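Local coordinates for extracellular solute-binding protein family 1 (Alicyclobacillus acidocaldarius subsp. acidocaldarius, PDB 4OVJ) that probably binds a solute, of a kind not yet established, outside the cell and delivers it to an ABC-type membrane transporter, at residues K36-A39 and V40-A44; A43-K46 and A47-A51; N319-Q322 and A323-L327; M85-Y89 and E90-A94. All coordinates share one frame; numbering follows the deposited sequence.

Contact 1: K36-A39 and V40-A44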
loop_
_atom_site.group_PDB
_atom_site.type_symbol
_atom_site.label_atom_id
_atom_site.label_comp_id
_atom_site.label_asym_id
_atom_site.label_seq_id
_atom_site.Cartn_x
_atom_site.Cartn_y
_atom_site.Cartn_z
ATOM N N LYS A 36 -12.565 14.918 -2.472
ATOM C CA LYS A 36 -11.853 15.064 -1.201
ATOM C C LYS A 36 -10.351 15.273 -1.441
ATOM O O LYS A 36 -9.727 16.142 -0.830
ATOM C CB LYS A 36 -12.103 13.836 -0.326
ATOM C CG LYS A 36 -11.358 13.823 0.996
ATOM C CD LYS A 36 -11.672 15.024 1.867
ATOM C CE LYS A 36 -11.225 14.774 3.303
ATOM N NZ LYS A 36 -11.318 15.997 4.147
ATOM N N GLU A 37 -9.790 14.479 -2.347
ATOM C CA GLU A 37 -8.392 14.612 -2.728
ATOM C C GLU A 37 -8.115 15.977 -3.353
ATOM O O GLU A 37 -7.096 16.604 -3.036
ATOM C CB GLU A 37 -7.979 13.453 -3.657
ATOM C CG GLU A 37 -7.910 12.128 -2.900
ATOM C CD GLU A 37 -8.081 10.854 -3.724
ATOM O OE1 GLU A 37 -8.353 10.893 -4.934
ATOM O OE2 GLU A 37 -7.959 9.769 -3.123
ATOM N N GLU A 38 -9.017 16.454 -4.215
ATOM C CA GLU A 38 -8.881 17.809 -4.775
ATOM C C GLU A 38 -8.845 18.869 -3.673
ATOM O O GLU A 38 -7.971 19.732 -3.663
ATOM C CB GLU A 38 -10.004 18.138 -5.765
ATOM C CG GLU A 38 -9.809 19.492 -6.432
ATOM C CD GLU A 38 -11.012 19.973 -7.217
ATOM O OE1 GLU A 38 -12.098 19.367 -7.110
ATOM O OE2 GLU A 38 -10.863 20.973 -7.953
ATOM N N ALA A 39 -9.776 18.784 -2.731
ATOM C CA ALA A 39 -9.880 19.778 -1.679
ATOM C C ALA A 39 -8.601 19.848 -0.829
ATOM O O ALA A 39 -8.075 20.927 -0.599
ATOM C CB ALA A 39 -11.097 19.487 -0.803
ATOM N N VAL A 40 -8.086 18.709 -0.378
ATOM C CA VAL A 40 -6.925 18.742 0.509
ATOM C C VAL A 40 -5.682 19.210 -0.252
ATOM O O VAL A 40 -4.806 19.862 0.315
ATOM C CB VAL A 40 -6.676 17.396 1.249
ATOM C CG1 VAL A 40 -7.906 17.014 2.069
ATOM C CG2 VAL A 40 -6.271 16.268 0.292
ATOM N N THR A 41 -5.625 18.899 -1.541
ATOM C CA THR A 41 -4.488 19.291 -2.362
ATOM C C THR A 41 -4.495 20.805 -2.561
ATOM O O THR A 41 -3.467 21.457 -2.436
ATOM C CB THR A 41 -4.488 18.570 -3.722
ATOM O OG1 THR A 41 -4.572 17.151 -3.513
ATOM C CG2 THR A 41 -3.229 18.906 -4.479
ATOM N N LEU A 42 -5.668 21.368 -2.814
ATOM C CA LEU A 42 -5.793 22.823 -2.900
ATOM C C LEU A 42 -5.459 23.498 -1.572
ATOM O O LEU A 42 -4.872 24.575 -1.561
ATOM C CB LEU A 42 -7.180 23.237 -3.398
ATOM C CG LEU A 42 -7.503 22.779 -4.822
ATOM C CD1 LEU A 42 -8.898 23.238 -5.184
ATOM C CD2 LEU A 42 -6.477 23.264 -5.840
ATOM N N ALA A 43 -5.796 22.863 -0.452
ATOM C CA ALA A 43 -5.433 23.419 0.845
ATOM C C ALA A 43 -3.915 23.402 1.053
ATOM O O ALA A 43 -3.359 24.321 1.633
ATOM C CB ALA A 43 -6.127 22.671 1.966
ATOM N N ALA A 44 -3.245 22.352 0.579
ATOM C CA ALA A 44 -1.795 22.289 0.681
ATOM C C ALA A 44 -1.132 23.370 -0.191
ATOM O O ALA A 44 -0.173 23.997 0.223
ATOM C CB ALA A 44 -1.285 20.906 0.316
#
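Thr41 holds the carbonyl oxygen of Glu37 twice over: its backbone N lies 3.1 Å from Glu37 O, and its hydroxyl OG1 donates to the same Glu37 O at 2.6 Å. The two donors arrive from opposite faces of the carbonyl plane, N tilted out of it by 26° and OG1 by 32°, so neither displaces the other. OG1 can fold back in this way because it stands anti to Thr41's own carbonyl carbon and beside its backbone N (chi1 -54°). The same hydroxyl is also hydrogen-bonded to Arg331, while the threonine side chain packs on Phe29 and Phe31 of strand 25-31. Val40 completes the tight side. Its CG2 sits 3.4 Å from Glu37 O and its CG1 3.5 Å from Lys36 O, so both methyl groups press on the preceding turn, and the side chain is covered further by Val330 and Arg331. These turns belong to helix 35-51, the crossover helix of the beta-alpha-beta unit formed with the parallel strands 25-31 and 55-61, in a fold of the periplasmic-binding-protein type. Towards solvent the contacts thin out. The Lys36 chain bends at chi2 and crosses Val40 at about a right angle, bringing NZ no nearer than 4.1 Å to Val40 CG1. Glu38 and Leu42 run side by side, with Glu38 CG 4.1 Å from Leu42 CD1; strand 55-61 meets this pair through Phe61 and Thr59. Beneath them Leu42 N donates to Glu38 O at 2.9 Å.

Contact 2: A43-K46 and A47-A51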
loop_
_atom_site.group_PDB
_atom_site.type_symbol
_atom_site.label_atom_id
_atom_site.label_comp_id
_atom_site.label_asym_id
_atom_site.label_seq_id
_atom_site.Cartn_x
_atom_site.Cartn_y
_atom_site.Cartn_z
ATOM N N ALA A 43 -5.796 22.863 -0.452
ATOM C CA ALA A 43 -5.433 23.419 0.845
ATOM C C ALA A 43 -3.915 23.402 1.053
ATOM O O ALA A 43 -3.359 24.321 1.633
ATOM C CB ALA A 43 -6.127 22.671 1.966
ATOM N N ALA A 44 -3.245 22.352 0.579
ATOM C CA ALA A 44 -1.795 22.289 0.681
ATOM C C ALA A 44 -1.132 23.370 -0.191
ATOM O O ALA A 44 -0.173 23.997 0.223
ATOM C CB ALA A 44 -1.285 20.906 0.316
ATOM N N VAL A 45 -1.676 23.591 -1.378
ATOM C CA VAL A 45 -1.197 24.637 -2.281
ATOM C C VAL A 45 -1.396 26.018 -1.660
ATOM O O VAL A 45 -0.522 26.880 -1.767
ATOM C CB VAL A 45 -1.896 24.562 -3.648
ATOM C CG1 VAL A 45 -1.588 25.789 -4.489
ATOM C CG2 VAL A 45 -1.443 23.312 -4.385
ATOM N N LYS A 46 -2.537 26.225 -1.014
ATOM C CA LYS A 46 -2.773 27.482 -0.296
ATOM C C LYS A 46 -1.679 27.737 0.736
ATOM O O LYS A 46 -1.139 28.846 0.821
ATOM C CB LYS A 46 -4.162 27.500 0.369
ATOM C CG LYS A 46 -4.427 28.724 1.249
ATOM C CD LYS A 46 -5.849 28.747 1.795
ATOM C CE LYS A 46 -6.184 30.093 2.430
ATOM N NZ LYS A 46 -7.539 30.075 3.035
ATOM N N ALA A 47 -1.345 26.715 1.516
ATOM C CA ALA A 47 -0.303 26.844 2.527
ATOM C C ALA A 47 1.055 27.137 1.891
ATOM O O ALA A 47 1.819 27.991 2.376
ATOM C CB ALA A 47 -0.251 25.593 3.388
ATOM N N PHE A 48 1.349 26.468 0.783
ATOM C CA PHE A 48 2.599 26.710 0.076
ATOM C C PHE A 48 2.716 28.148 -0.420
ATOM O O PHE A 48 3.766 28.782 -0.260
ATOM C CB PHE A 48 2.754 25.785 -1.126
ATOM C CG PHE A 48 3.992 26.057 -1.906
ATOM C CD1 PHE A 48 5.211 25.615 -1.451
ATOM C CD2 PHE A 48 3.949 26.835 -3.053
ATOM C CE1 PHE A 48 6.368 25.873 -2.159
ATOM C CE2 PHE A 48 5.104 27.117 -3.759
ATOM C CZ PHE A 48 6.319 26.636 -3.311
ATOM N N GLU A 49 1.659 28.643 -1.063
ATOM C CA GLU A 49 1.682 29.985 -1.636
ATOM C C GLU A 49 1.874 31.073 -0.559
ATOM O O GLU A 49 2.455 32.120 -0.830
ATOM C CB GLU A 49 0.436 30.235 -2.500
ATOM C CG GLU A 49 0.464 29.440 -3.817
ATOM C CD GLU A 49 -0.614 29.877 -4.815
ATOM O OE1 GLU A 49 -1.810 29.866 -4.449
ATOM O OE2 GLU A 49 -0.261 30.222 -5.979
ATOM N N LYS A 50 1.391 30.810 0.652
ATOM C CA LYS A 50 1.638 31.700 1.785
ATOM C C LYS A 50 3.090 31.606 2.258
ATOM O O LYS A 50 3.720 32.620 2.567
ATOM C CB LYS A 50 0.697 31.356 2.940
ATOM C CG LYS A 50 1.004 32.114 4.220
ATOM C CD LYS A 50 -0.095 31.917 5.253
ATOM C CE LYS A 50 0.179 32.710 6.521
ATOM N NZ LYS A 50 -0.989 32.683 7.442
ATOM N N ALA A 51 3.620 30.388 2.309
ATOM C CA ALA A 51 4.983 30.157 2.808
ATOM C C ALA A 51 6.074 30.620 1.843
ATOM O O ALA A 51 7.157 31.047 2.278
ATOM C CB ALA A 51 5.181 28.695 3.128
#
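Glu49 lies alongside Val45 one turn further down helix 35-51, the two side chains pointing the same way. At its root, Glu49 CB is 3.6 Å from Val45 O, the oxygen that also accepts the Glu49 backbone N at 2.9 Å. CG comes closer still, 3.4 Å from Val45 O, because it is turned anti to its own carbonyl carbon and back over the preceding turn (chi1 -71°). From there the chain runs out extended through CD, and at the tip the carboxylate divides its work: OE1 passes 4.1 Å from the methyl CG1 of Val45, a mere van der Waals approach, whereas OE2 accepts a hydrogen bond from the backbone N of Ile57 on strand 55-61. Val45 rests against Ile57 and Thr59 of that strand, so valine and glutamate together fasten the crossover helix of the beta-alpha-beta unit to its second strand. Phe48 turns to another part of the interface, its ring meeting Phe313 and Phe316 of helix 307-319 edge-to-face. Ala47 CB, 3.5 Å from Ala44 O, adds a small surface that lies on Phe316. The polar hold on Glu49 thus acts through OE2 and a strand N-H, while its side-chain contact with Val45 is van der Waals.

Contact 3: N319-Q322 and A323-L327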
loop_
_atom_site.group_PDB
_atom_site.type_symbol
_atom_site.label_atom_id
_atom_site.label_comp_id
_atom_site.label_asym_id
_atom_site.label_seq_id
_atom_site.Cartn_x
_atom_site.Cartn_y
_atom_site.Cartn_z
ATOM N N ASN A 319 7.558 17.313 3.177
ATOM C CA ASN A 319 8.186 17.495 4.504
ATOM C C ASN A 319 7.631 18.604 5.376
ATOM O O ASN A 319 7.979 18.694 6.557
ATOM C CB ASN A 319 9.686 17.708 4.334
ATOM C CG ASN A 319 10.416 16.434 3.976
ATOM O OD1 ASN A 319 10.229 15.401 4.620
ATOM N ND2 ASN A 319 11.236 16.488 2.942
ATOM N N ASN A 320 6.804 19.471 4.818
ATOM C CA ASN A 320 6.314 20.593 5.598
ATOM C C ASN A 320 5.106 20.191 6.423
ATOM O O ASN A 320 4.207 19.533 5.914
ATOM C CB ASN A 320 5.987 21.776 4.693
ATOM C CG ASN A 320 5.567 22.989 5.477
ATOM O OD1 ASN A 320 4.408 23.122 5.835
ATOM N ND2 ASN A 320 6.510 23.875 5.755
ATOM N N VAL A 321 5.103 20.562 7.709
ATOM C CA VAL A 321 4.006 20.181 8.596
ATOM C C VAL A 321 2.674 20.863 8.235
ATOM O O VAL A 321 1.618 20.263 8.433
ATOM C CB VAL A 321 4.368 20.390 10.092
ATOM C CG1 VAL A 321 4.480 21.864 10.439
ATOM C CG2 VAL A 321 3.342 19.701 10.982
ATOM N N GLN A 322 2.713 22.076 7.679
ATOM C CA GLN A 322 1.473 22.747 7.226
ATOM C C GLN A 322 0.867 21.988 6.045
ATOM O O GLN A 322 -0.352 21.804 5.963
ATOM C CB GLN A 322 1.707 24.217 6.851
ATOM C CG GLN A 322 2.374 25.064 7.926
ATOM C CD GLN A 322 1.753 24.885 9.299
ATOM O OE1 GLN A 322 0.527 24.860 9.440
ATOM N NE2 GLN A 322 2.598 24.762 10.326
ATOM N N ALA A 323 1.727 21.531 5.136
ATOM C CA ALA A 323 1.290 20.644 4.074
ATOM C C ALA A 323 0.719 19.355 4.642
ATOM O O ALA A 323 -0.317 18.888 4.187
ATOM C CB ALA A 323 2.429 20.328 3.122
ATOM N N GLY A 324 1.402 18.774 5.624
ATOM C CA GLY A 324 0.978 17.511 6.213
ATOM C C GLY A 324 -0.399 17.597 6.829
ATOM O O GLY A 324 -1.212 16.699 6.652
ATOM N N LYS A 325 -0.655 18.693 7.544
ATOM C CA LYS A 325 -1.969 18.942 8.132
ATOM C C LYS A 325 -3.048 19.114 7.065
ATOM O O LYS A 325 -4.148 18.565 7.178
ATOM C CB LYS A 325 -1.909 20.151 9.064
ATOM C CG LYS A 325 -1.165 19.840 10.347
ATOM C CD LYS A 325 -1.109 21.021 11.305
ATOM C CE LYS A 325 -0.322 20.650 12.555
ATOM N NZ LYS A 325 -0.118 21.827 13.448
ATOM N N ALA A 326 -2.719 19.842 6.008
ATOM C CA ALA A 326 -3.664 20.054 4.914
ATOM C C ALA A 326 -3.974 18.747 4.188
ATOM O O ALA A 326 -5.137 18.442 3.923
ATOM C CB ALA A 326 -3.114 21.075 3.936
ATOM N N LEU A 327 -2.928 17.980 3.872
ATOM C CA LEU A 327 -3.078 16.746 3.086
ATOM C C LEU A 327 -3.738 15.631 3.873
ATOM O O LEU A 327 -4.463 14.803 3.303
ATOM C CB LEU A 327 -1.713 16.274 2.579
ATOM C CG LEU A 327 -1.087 17.180 1.518
ATOM C CD1 LEU A 327 0.336 16.745 1.229
ATOM C CD2 LEU A 327 -1.909 17.184 0.238
#
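Asn320 OD1 caps the first turn of helix 321-327 by accepting from the backbone N of Ala323 at 3.2 Å, the donor lying in the amide plane on a lone pair. Asn320 O meanwhile accepts Gly324 N at 2.9 Å. A further, weak bond reaches OD1 of Asn320 from Gln322 N, 2.7 Å away but bent to 126° at the hydrogen, so one residue engages three successive N-H groups. The amide reaches the helix start because CG is anti to the backbone N (chi1 -176°) on a residue whose own backbone is extended. This is an N-cap at the junction of two consecutive helices, 307-319 and 321-327, where Asn320 breaks the helical path and begins the next. With an alanine here the side-chain acceptor is gone, and the N-H of Ala323 would probably be left without its capping mate, making the first turn less secure. Beyond the cap, Ala323 CB packs 3.4 Å from Asn320 O. Val321 and Lys325 lie side by side: Lys325 CG passes 3.4 Å from Val321 O, and farther out CE draws to 4.1 Å from Val321 CG2. Helix 337-345 meets this pair, Gln342 touching Val321 and Leu343 touching Lys325. Elsewhere on the helix, Ala326 CB rests 3.5 Å from Gln322 O and leans on Ala43 and Ala44 of helix 35-51.

Contact 4: M85-Y89 and E90-A94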
loop_
_atom_site.group_PDB
_atom_site.type_symbol
_atom_site.label_atom_id
_atom_site.label_comp_id
_atom_site.label_asym_id
_atom_site.label_seq_id
_atom_site.Cartn_x
_atom_site.Cartn_y
_atom_site.Cartn_z
HETATM N N MSE A 85 3.972 16.957 -11.582
HETATM C CA MSE A 85 2.996 15.976 -12.025
HETATM C C MSE A 85 2.834 14.961 -10.942
HETATM O O MSE A 85 3.807 14.344 -10.502
HETATM C CB MSE A 85 3.498 15.226 -13.260
HETATM C CG MSE A 85 3.221 15.968 -14.564
HETATM SE SE MSE A 85 4.126 15.053 -16.068
HETATM C CE MSE A 85 5.847 15.979 -15.865
ATOM N N GLN A 86 1.606 14.756 -10.503
ATOM C CA GLN A 86 1.306 13.591 -9.692
ATOM C C GLN A 86 1.431 12.375 -10.630
ATOM O O GLN A 86 0.994 12.417 -11.783
ATOM C CB GLN A 86 -0.069 13.705 -9.060
ATOM C CG GLN A 86 -0.322 12.783 -7.889
ATOM C CD GLN A 86 -1.626 13.160 -7.227
ATOM O OE1 GLN A 86 -1.693 14.087 -6.423
ATOM N NE2 GLN A 86 -2.672 12.492 -7.607
HETATM N N MSE A 87 2.091 11.326 -10.151
HETATM C CA MSE A 87 2.443 10.178 -10.977
HETATM C C MSE A 87 2.042 8.921 -10.256
HETATM O O MSE A 87 1.960 8.892 -9.029
HETATM C CB MSE A 87 3.937 10.265 -11.262
HETATM C CG MSE A 87 4.534 9.158 -12.131
HETATM SE SE MSE A 87 3.730 9.063 -13.923
HETATM C CE MSE A 87 3.600 10.948 -14.463
ATOM N N ASP A 88 1.776 7.880 -11.033
ATOM C CA ASP A 88 1.395 6.587 -10.504
ATOM C C ASP A 88 2.439 5.523 -10.860
ATOM O O ASP A 88 3.096 5.586 -11.908
ATOM C CB ASP A 88 0.048 6.141 -11.041
ATOM C CG ASP A 88 -0.472 4.892 -10.319
ATOM O OD1 ASP A 88 -0.906 5.011 -9.145
ATOM O OD2 ASP A 88 -0.437 3.792 -10.918
ATOM N N TYR A 89 2.566 4.537 -9.982
ATOM C CA TYR A 89 3.500 3.423 -10.175
ATOM C C TYR A 89 3.327 2.723 -11.523
ATOM O O TYR A 89 4.314 2.302 -12.134
ATOM C CB TYR A 89 3.350 2.424 -9.019
ATOM C CG TYR A 89 4.487 1.442 -8.856
ATOM C CD1 TYR A 89 5.816 1.860 -8.869
ATOM C CD2 TYR A 89 4.229 0.091 -8.664
ATOM C CE1 TYR A 89 6.857 0.959 -8.713
ATOM C CE2 TYR A 89 5.255 -0.822 -8.501
ATOM C CZ TYR A 89 6.574 -0.387 -8.532
ATOM O OH TYR A 89 7.593 -1.296 -8.379
ATOM N N GLU A 90 2.087 2.611 -11.987
ATOM C CA GLU A 90 1.772 1.984 -13.280
ATOM C C GLU A 90 2.418 2.691 -14.491
ATOM O O GLU A 90 2.748 2.042 -15.498
ATOM C CB GLU A 90 0.244 1.940 -13.471
ATOM C CG GLU A 90 -0.203 1.414 -14.833
ATOM C CD GLU A 90 -1.705 1.219 -14.962
ATOM O OE1 GLU A 90 -2.466 1.626 -14.050
ATOM O OE2 GLU A 90 -2.124 0.657 -16.000
ATOM N N TYR A 91 2.564 4.007 -14.405
ATOM C CA TYR A 91 2.968 4.818 -15.548
ATOM C C TYR A 91 4.355 5.441 -15.467
ATOM O O TYR A 91 4.860 5.983 -16.461
ATOM C CB TYR A 91 1.946 5.925 -15.747
ATOM C CG TYR A 91 0.588 5.426 -16.205
ATOM C CD1 TYR A 91 0.450 4.709 -17.383
ATOM C CD2 TYR A 91 -0.544 5.669 -15.456
ATOM C CE1 TYR A 91 -0.791 4.253 -17.799
ATOM C CE2 TYR A 91 -1.786 5.232 -15.865
ATOM C CZ TYR A 91 -1.907 4.526 -17.029
ATOM O OH TYR A 91 -3.150 4.097 -17.417
ATOM N N ILE A 92 4.996 5.358 -14.310
ATOM C CA ILE A 92 6.243 6.078 -14.115
ATOM C C ILE A 92 7.342 5.576 -15.062
ATOM O O ILE A 92 8.112 6.382 -15.583
ATOM C CB ILE A 92 6.691 6.074 -12.631
ATOM C CG1 ILE A 92 7.849 7.057 -12.428
ATOM C CG2 ILE A 92 7.030 4.669 -12.154
ATOM C CD1 ILE A 92 8.096 7.393 -10.974
ATOM N N ASP A 93 7.391 4.264 -15.320
ATOM C CA ASP A 93 8.413 3.720 -16.217
ATOM C C ASP A 93 8.294 4.354 -17.595
ATOM O O ASP A 93 9.303 4.769 -18.185
ATOM C CB ASP A 93 8.300 2.197 -16.345
ATOM C CG ASP A 93 9.308 1.616 -17.333
ATOM O OD1 ASP A 93 10.490 1.471 -16.958
ATOM O OD2 ASP A 93 8.913 1.290 -18.484
ATOM N N ALA A 94 7.068 4.414 -18.106
ATOM C CA ALA A 94 6.831 4.935 -19.454
ATOM C C ALA A 94 7.275 6.393 -19.567
ATOM O O ALA A 94 8.030 6.753 -20.478
ATOM C CB ALA A 94 5.368 4.782 -19.831
HETATM O O HOH W 1 -2.558 2.025 -11.016
HETATM O O HOH W 2 6.040 1.975 -14.068
#
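Glu90 lies in the turn that carries the chain from strand 84-87 of the central sheet into helix 92-98, and its backbone N donates to Asp88 OD2 at 3.0 Å, closing an Asx turn. This donor stands above the carboxylate plane, 46° out of it. Water 1 donates both to Asp88 OD2 and to Glu90 OE1, bridging two carboxylates whose oxygens OD2 and OE1 are 4.3 Å apart and which would otherwise probably repel each other. A leucine in place of Asp88 has no acceptor for the Glu90 N-H or the bridging water, and would probably set the Glu90 carboxylate freer to turn. Tyr91 N next donates to Asp88 O at 3.0 Å, well above the carbonyl plane. One face of the Tyr91 ring is covered by Glu90 CG, 4.0 Å above its centre, while Phe65 and Phe69 of helix 65-77 approach the same tyrosine. Ile92 N adds a weak bond to Asp88 O, and Ile92 CB packs 3.8 Å from CG of selenomethionine Met87, whose chain bends at chi2 (60°) and chi3 to lay SE against the start of the helix. At Asp93, water 2 accepts from the backbone N and donates to Tyr89 O, 2.6 Å away.

Contacts 1 and 2 are successive parts of helix 35-51 and share Ala43 and Ala44. Contact 3 belongs to the neighbouring helix 321-327, which touches both, largely through alanines: Ala326 CB lies 3.6 Å from Ala44 N. Contact 4 stands apart at the end of a sheet strand, its centre about 15 Å from the centre of the molecule, against 20 Å or more for the others. All are partly buried: Val40 and Thr41, Val45 and Phe48, Ala323 and Gly324, Met87 and Ile92 are buried, whereas Lys36, Lys46, Lys325 and Glu90 are exposed. Polar chemistry differs: a doubly used carbonyl in contact 1, a strand-bound carboxylate in contact 2, an asparagine cap in contact 3, water-bridged carboxylates in contact 4.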